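PDB 4NPR: xyloglucan-specific endo-beta-1,4-glucanase GH12 from Aspergillus niveus, which probably cleaves the internal beta-1,4-glucosidic linkages of xyloglucan, retaining the beta configuration, and releases xyloglucan oligosaccharides. Local coordinates for residues N116-S128 and Y137-A149. Numbering follows the deposited sequence.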
ATOM      1  N   ASN A 116      -2.817  -0.309  21.171  1.00 22.93           N
ATOM      2  CA  ASN A 116      -1.674  -1.172  20.838  1.00 23.64           C
ATOM      3  C   ASN A 116      -1.537  -1.526  19.364  1.00 21.40           C
ATOM      4  O   ASN A 116      -1.439  -2.692  18.999  1.00 22.68           O
ATOM      5  CB  ASN A 116      -1.703  -2.458  21.684  1.00 25.26           C
ATOM      6  CG  ASN A 116      -1.965  -2.170  23.157  1.00 29.06           C
ATOM      7  OD1 ASN A 116      -1.290  -1.344  23.787  1.00 30.88           O
ATOM      8  ND2 ASN A 116      -2.976  -2.840  23.719  1.00 29.98           N
ATOM      9  N   ILE A 117      -1.504  -0.520  18.514  1.00 20.48           N
ATOM     10  CA  ILE A 117      -1.497  -0.745  17.052  1.00 20.50           C
ATOM     11  C   ILE A 117      -0.136  -1.149  16.468  1.00 18.98           C
ATOM     12  O   ILE A 117       0.867  -0.502  16.743  1.00 19.98           O
ATOM     13  CB  ILE A 117      -2.032   0.487  16.298  1.00 21.67           C
ATOM     14  CG1 ILE A 117      -3.555   0.584  16.474  1.00 24.59           C
ATOM     15  CG2 ILE A 117      -1.791   0.360  14.809  1.00 22.34           C
ATOM     16  CD1 ILE A 117      -4.145   1.963  16.210  1.00 25.88           C
ATOM     17  N   VAL A 118      -0.124  -2.224  15.674  1.00 16.31           N
ATOM     18  CA  VAL A 118       1.042  -2.641  14.900  1.00 14.23           C
ATOM     19  C   VAL A 118       0.497  -2.860  13.484  1.00 13.90           C
ATOM     20  O   VAL A 118      -0.336  -3.704  13.266  1.00 13.04           O
ATOM     21  CB  VAL A 118       1.670  -3.954  15.451  1.00 13.56           C
ATOM     22  CG1 VAL A 118       2.961  -4.328  14.705  1.00 12.55           C
ATOM     23  CG2 VAL A 118       1.915  -3.857  16.946  1.00 12.95           C
ATOM     24  N   ALA A 119       0.960  -2.054  12.539  1.00 14.38           N
ATOM     25  CA  ALA A 119       0.313  -1.884  11.227  1.00 14.41           C
ATOM     26  C   ALA A 119       1.177  -0.976  10.434  1.00 14.64           C
ATOM     27  O   ALA A 119       1.919  -0.187  11.004  1.00 15.35           O
ATOM     28  CB  ALA A 119      -1.048  -1.230  11.367  1.00 14.57           C
ATOM     29  N   ASP A 120       1.107  -1.115   9.125  1.00 15.36           N
ATOM     30  CA  ASP A 120       1.653  -0.115   8.210  1.00 15.57           C
ATOM     31  C   ASP A 120       0.558   0.532   7.373  1.00 14.23           C
ATOM     32  O   ASP A 120      -0.562   0.011   7.296  1.00 13.53           O
ATOM     33  CB  ASP A 120       2.788  -0.675   7.313  1.00 16.63           C
ATOM     34  CG  ASP A 120       2.309  -1.665   6.262  1.00 17.52           C
ATOM     35  OD1 ASP A 120       1.463  -1.342   5.399  1.00 20.93           O
ATOM     36  OD2 ASP A 120       2.828  -2.785   6.270  1.00 17.90           O
ATOM     37  N   VAL A 121       0.897   1.708   6.823  1.00 13.41           N
ATOM     38  CA  VAL A 121       0.091   2.433   5.859  1.00 12.80           C
ATOM     39  C   VAL A 121       0.979   2.639   4.645  1.00 12.73           C
ATOM     40  O   VAL A 121       2.033   3.223   4.745  1.00 12.66           O
ATOM     41  CB  VAL A 121      -0.389   3.803   6.391  1.00 12.82           C
ATOM     42  CG1 VAL A 121      -1.388   4.434   5.417  1.00 12.95           C
ATOM     43  CG2 VAL A 121      -1.017   3.661   7.774  1.00 12.96           C
ATOM     44  N   ALA A 122       0.526   2.185   3.482  1.00 13.07           N
ATOM     45  CA  ALA A 122       1.412   1.919   2.388  1.00 12.60           C
ATOM     46  C   ALA A 122       0.671   1.954   1.064  1.00 12.92           C
ATOM     47  O   ALA A 122      -0.502   1.528   0.983  1.00 12.60           O
ATOM     48  CB  ALA A 122       2.045   0.553   2.583  1.00 12.61           C
ATOM     49  N   TYR A 123       1.357   2.534   0.069  1.00 13.16           N
ATOM     50  CA  TYR A 123       1.167   2.213  -1.321  1.00 14.03           C
ATOM     51  C   TYR A 123       1.853   0.884  -1.573  1.00 16.28           C
ATOM     52  O   TYR A 123       2.911   0.603  -0.997  1.00 16.07           O
ATOM     53  CB  TYR A 123       1.798   3.216  -2.289  1.00 13.25           C
ATOM     54  CG  TYR A 123       1.270   4.603  -2.227  1.00 12.63           C
ATOM     55  CD1 TYR A 123       1.755   5.516  -1.279  1.00 13.09           C
ATOM     56  CD2 TYR A 123       0.313   5.029  -3.105  1.00 12.32           C
ATOM     57  CE1 TYR A 123       1.268   6.813  -1.214  1.00 12.86           C
ATOM     58  CE2 TYR A 123      -0.167   6.326  -3.075  1.00 12.46           C
ATOM     59  CZ  TYR A 123       0.292   7.218  -2.116  1.00 12.90           C
ATOM     60  OH  TYR A 123      -0.188   8.533  -2.094  1.00 13.30           O
ATOM     61  N   ASP A 124       1.218   0.100  -2.456  1.00 19.08           N
ATOM     62  CA  ASP A 124       1.726  -1.126  -3.013  1.00 20.70           C
ATOM     63  C   ASP A 124       1.575  -1.111  -4.545  1.00 19.94           C
ATOM     64  O   ASP A 124       0.473  -1.175  -5.062  1.00 21.60           O
ATOM     65  CB  ASP A 124       0.933  -2.269  -2.425  1.00 23.67           C
ATOM     66  CG  ASP A 124       1.766  -3.494  -2.206  1.00 27.31           C
ATOM     67  OD1 ASP A 124       2.990  -3.438  -2.459  1.00 31.83           O
ATOM     68  OD2 ASP A 124       1.202  -4.512  -1.762  1.00 32.35           O
ATOM     69  N   MET A 125       2.688  -0.996  -5.260  1.00 19.68           N
ATOM     70  CA  MET A 125       2.702  -0.934  -6.706  1.00 19.19           C
ATOM     71  C   MET A 125       3.510  -2.088  -7.292  1.00 19.18           C
ATOM     72  O   MET A 125       4.611  -2.388  -6.843  1.00 20.29           O
ATOM     73  CB  MET A 125       3.321   0.364  -7.151  1.00 19.35           C
ATOM     74  CG  MET A 125       2.604   1.583  -6.626  1.00 19.73           C
ATOM     75  SD  MET A 125       3.511   3.042  -7.160  1.00 20.23           S
ATOM     76  CE  MET A 125       4.709   3.146  -5.838  1.00 22.52           C
ATOM     77  N   PHE A 126       2.968  -2.699  -8.331  1.00 18.19           N
ATOM     78  CA  PHE A 126       3.452  -3.951  -8.832  1.00 17.44           C
ATOM     79  C   PHE A 126       3.891  -3.820 -10.281  1.00 17.73           C
ATOM     80  O   PHE A 126       3.215  -3.148 -11.074  1.00 15.82           O
ATOM     81  CB  PHE A 126       2.323  -4.944  -8.723  1.00 18.26           C
ATOM     82  CG  PHE A 126       2.042  -5.375  -7.323  1.00 18.87           C
ATOM     83  CD1 PHE A 126       2.840  -6.333  -6.718  1.00 18.70           C
ATOM     84  CD2 PHE A 126       1.014  -4.788  -6.595  1.00 19.59           C
ATOM     85  CE1 PHE A 126       2.599  -6.729  -5.419  1.00 19.89           C
ATOM     86  CE2 PHE A 126       0.746  -5.187  -5.307  1.00 19.83           C
ATOM     87  CZ  PHE A 126       1.548  -6.164  -4.703  1.00 20.48           C
ATOM     88  N   LEU A 127       5.038  -4.437 -10.610  1.00 17.27           N
ATOM     89  CA  LEU A 127       5.530  -4.487 -11.972  1.00 17.67           C
ATOM     90  C   LEU A 127       5.458  -5.872 -12.571  1.00 19.77           C
ATOM     91  O   LEU A 127       5.428  -6.883 -11.840  1.00 21.51           O
ATOM     92  CB  LEU A 127       6.959  -4.057 -12.013  1.00 17.46           C
ATOM     93  CG  LEU A 127       7.124  -2.673 -11.453  1.00 17.08           C
ATOM     94  CD1 LEU A 127       8.589  -2.289 -11.497  1.00 17.33           C
ATOM     95  CD2 LEU A 127       6.285  -1.730 -12.271  1.00 17.33           C
ATOM     96  N   SER A 128       5.416  -5.922 -13.906  1.00 20.40           N
ATOM     97  CA  SER A 128       5.479  -7.187 -14.630  1.00 20.80           C
ATOM     98  C   SER A 128       6.128  -7.011 -15.984  1.00 22.00           C
ATOM     99  O   SER A 128       6.219  -5.880 -16.493  1.00 22.69           O
ATOM    100  CB  SER A 128       4.122  -7.817 -14.769  1.00 21.30           C
ATOM    101  OG  SER A 128       4.305  -9.175 -15.112  1.00 24.09           O
ATOM    102  N   TYR A 137       8.125  -7.621  -9.584  1.00 20.59           N
ATOM    103  CA  TYR A 137       8.517  -6.613  -8.631  1.00 19.91           C
ATOM    104  C   TYR A 137       7.390  -6.062  -7.809  1.00 18.51           C
ATOM    105  O   TYR A 137       6.241  -5.969  -8.224  1.00 17.87           O
ATOM    106  CB  TYR A 137       9.195  -5.450  -9.326  1.00 20.86           C
ATOM    107  CG  TYR A 137      10.571  -5.766  -9.771  1.00 21.78           C
ATOM    108  CD1 TYR A 137      11.625  -5.731  -8.876  1.00 22.36           C
ATOM    109  CD2 TYR A 137      10.823  -6.117 -11.083  1.00 23.60           C
ATOM    110  CE1 TYR A 137      12.916  -6.024  -9.286  1.00 22.96           C
ATOM    111  CE2 TYR A 137      12.115  -6.397 -11.521  1.00 24.81           C
ATOM    112  CZ  TYR A 137      13.162  -6.351 -10.614  1.00 23.80           C
ATOM    113  OH  TYR A 137      14.445  -6.662 -11.037  1.00 22.81           O
ATOM    114  N   GLU A 138       7.747  -5.656  -6.618  1.00 17.72           N
ATOM    115  CA  GLU A 138       6.821  -4.948  -5.806  1.00 18.48           C
ATOM    116  C   GLU A 138       7.530  -3.773  -5.192  1.00 16.41           C
ATOM    117  O   GLU A 138       8.638  -3.923  -4.671  1.00 14.91           O
ATOM    118  CB  GLU A 138       6.235  -5.862  -4.715  1.00 19.91           C
ATOM    119  CG  GLU A 138       5.210  -5.149  -3.823  1.00 21.80           C
ATOM    120  CD  GLU A 138       4.700  -6.020  -2.681  1.00 24.02           C
ATOM    121  OE1 GLU A 138       5.154  -7.180  -2.495  1.00 26.43           O
ATOM    122  OE2 GLU A 138       3.836  -5.535  -1.935  1.00 27.33           O
ATOM    123  N   ILE A 139       6.869  -2.620  -5.248  1.00 15.42           N
ATOM    124  CA  ILE A 139       7.357  -1.408  -4.620  1.00 14.95           C
ATOM    125  C   ILE A 139       6.348  -0.875  -3.601  1.00 15.46           C
ATOM    126  O   ILE A 139       5.180  -0.615  -3.905  1.00 15.69           O
ATOM    127  CB  ILE A 139       7.629  -0.352  -5.668  1.00 14.87           C
ATOM    128  CG1 ILE A 139       8.809  -0.776  -6.526  1.00 14.85           C
ATOM    129  CG2 ILE A 139       7.963   0.978  -5.014  1.00 15.33           C
ATOM    130  CD1 ILE A 139       8.432  -1.637  -7.693  1.00 14.62           C
ATOM    131  N   MET A 140       6.797  -0.724  -2.375  1.00 15.22           N
ATOM    132  CA  MET A 140       5.934  -0.223  -1.340  1.00 15.42           C
ATOM    133  C   MET A 140       6.455   1.126  -0.887  1.00 14.27           C
ATOM    134  O   MET A 140       7.658   1.371  -0.842  1.00 14.08           O
ATOM    135  CB  MET A 140       5.877  -1.161  -0.140  1.00 16.55           C
ATOM    136  CG  MET A 140       5.686  -2.629  -0.452  1.00 17.77           C
ATOM    137  SD  MET A 140       4.966  -3.521   0.971  1.00 22.07           S
ATOM    138  CE  MET A 140       3.270  -2.946   1.108  1.00 21.43           C
ATOM    139  N   VAL A 141       5.524   1.983  -0.507  1.00 13.11           N
ATOM    140  CA  VAL A 141       5.871   3.258   0.049  1.00 12.14           C
ATOM    141  C   VAL A 141       5.074   3.408   1.304  1.00 11.62           C
ATOM    142  O   VAL A 141       3.855   3.561   1.263  1.00 11.32           O
ATOM    143  CB  VAL A 141       5.600   4.407  -0.932  1.00 11.49           C
ATOM    144  CG1 VAL A 141       5.985   5.710  -0.278  1.00 11.17           C
ATOM    145  CG2 VAL A 141       6.396   4.184  -2.226  1.00 11.16           C
ATOM    146  N   TRP A 142       5.785   3.314   2.418  1.00 11.30           N
ATOM    147  CA  TRP A 142       5.186   3.356   3.737  1.00 11.20           C
ATOM    148  C   TRP A 142       5.159   4.806   4.232  1.00 11.81           C
ATOM    149  O   TRP A 142       6.191   5.423   4.501  1.00 11.47           O
ATOM    150  CB  TRP A 142       5.981   2.500   4.710  1.00 10.90           C
ATOM    151  CG  TRP A 142       5.924   1.016   4.495  1.00 10.77           C
ATOM    152  CD1 TRP A 142       5.802   0.336   3.297  1.00 11.23           C
ATOM    153  CD2 TRP A 142       6.029   0.023   5.494  1.00 10.63           C
ATOM    154  NE1 TRP A 142       5.787  -1.017   3.511  1.00 11.13           N
ATOM    155  CE2 TRP A 142       5.935  -1.237   4.855  1.00 11.14           C
ATOM    156  CE3 TRP A 142       6.178   0.063   6.871  1.00 10.92           C
ATOM    157  CZ2 TRP A 142       5.974  -2.440   5.571  1.00 11.36           C
ATOM    158  CZ3 TRP A 142       6.211  -1.144   7.592  1.00 11.11           C
ATOM    159  CH2 TRP A 142       6.116  -2.363   6.948  1.00 11.38           C
ATOM    160  N   LEU A 143       3.960   5.350   4.387  1.00 12.74           N
ATOM    161  CA  LEU A 143       3.837   6.634   5.078  1.00 13.40           C
ATOM    162  C   LEU A 143       3.781   6.457   6.580  1.00 13.47           C
ATOM    163  O   LEU A 143       3.982   7.423   7.355  1.00 13.20           O
ATOM    164  CB  LEU A 143       2.614   7.377   4.559  1.00 13.25           C
ATOM    165  CG  LEU A 143       2.676   7.595   3.063  1.00 13.35           C
ATOM    166  CD1 LEU A 143       1.473   8.402   2.705  1.00 14.01           C
ATOM    167  CD2 LEU A 143       3.955   8.275   2.561  1.00 13.36           C
ATOM    168  N   GLY A 144       3.515   5.215   6.984  1.00 13.84           N
ATOM    169  CA  GLY A 144       3.221   4.904   8.388  1.00 13.89           C
ATOM    170  C   GLY A 144       3.800   3.567   8.759  1.00 14.39           C
ATOM    171  O   GLY A 144       3.547   2.585   8.078  1.00 13.14           O
ATOM    172  N   ALA A 145       4.608   3.556   9.830  1.00 15.45           N
ATOM    173  CA  ALA A 145       5.113   2.331  10.466  1.00 15.69           C
ATOM    174  C   ALA A 145       4.796   2.354  11.964  1.00 16.16           C
ATOM    175  O   ALA A 145       5.597   2.782  12.787  1.00 15.09           O
ATOM    176  CB  ALA A 145       6.601   2.191  10.241  1.00 15.71           C
ATOM    177  N   LEU A 146       3.635   1.823  12.305  1.00 16.71           N
ATOM    178  CA  LEU A 146       3.139   1.892  13.647  1.00 17.02           C
ATOM    179  C   LEU A 146       3.494   0.661  14.461  1.00 15.71           C
ATOM    180  O   LEU A 146       3.458  -0.466  13.958  1.00 16.55           O
ATOM    181  CB  LEU A 146       1.620   2.101  13.585  1.00 19.25           C
ATOM    182  CG  LEU A 146       1.137   3.237  12.670  1.00 20.68           C
ATOM    183  CD1 LEU A 146      -0.332   3.457  12.953  1.00 23.50           C
ATOM    184  CD2 LEU A 146       1.888   4.526  12.930  1.00 20.98           C
ATOM    185  N   GLY A 147       3.857   0.894  15.714  1.00 14.09           N
ATOM    186  CA  GLY A 147       4.037  -0.146  16.720  1.00 13.34           C
ATOM    187  C   GLY A 147       4.983  -1.302  16.472  1.00 13.20           C
ATOM    188  O   GLY A 147       4.864  -2.356  17.114  1.00 12.24           O
ATOM    189  N   GLY A 148       5.923  -1.127  15.553  1.00 13.69           N
ATOM    190  CA  GLY A 148       6.935  -2.149  15.292  1.00 13.77           C
ATOM    191  C   GLY A 148       6.840  -2.809  13.926  1.00 14.21           C
ATOM    192  O   GLY A 148       7.725  -3.584  13.530  1.00 14.12           O
ATOM    193  N   ALA A 149       5.775  -2.506  13.196  1.00 14.10           N
ATOM    194  CA  ALA A 149       5.571  -3.091  11.887  1.00 13.86           C
ATOM    195  C   ALA A 149       6.860  -3.018  11.056  1.00 14.50           C
ATOM    196  O   ALA A 149       7.483  -1.956  10.945  1.00 15.37           O
ATOM    197  CB  ALA A 149       4.424  -2.383  11.187  1.00 13.71           C
TER
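Val121 is paired with two residues at once, Leu143 and Gly144; this classic beta bulge shifts the register of the antiparallel hairpin by one residue. Val121 O accepts hydrogen bonds from Leu143 N (2.9 Å) and, weakly, from Gly144 N (3.3 Å). Towards the loop between the strands the pairing is regular, with Met125 N to Ile139 O at 2.9 Å and nearly straight (172°). Beside the bulge, Asp120 lies over one face of the Trp142 indole. Asp120 CB is 3.5 Å from the centroid of the Trp142 six-membered ring, a CH-pi contact, and Asp120 OD2 sits over the same face, 3.2 Å from Trp142 CZ2. A chi1 of 70° puts Asp120 CG between the backbone N and the carbonyl carbon; the carboxylate plane is turned 39° from the ring. Trp142 NE1 points to Met140 SD in a weak hydrogen bond. Further along this side of the sheet, Glu138 CG is 3.4 Å from Phe126 CE1. This side probably lines the substrate cleft, as in other GH12 enzymes. The side with Val121 and Met125 is mostly apolar. Strands 215-226 and 179-186 flank the hairpin in one sheet of the beta-jelly roll, while Val121, Leu143 and Leu146 pack against strand 105-113 of the other.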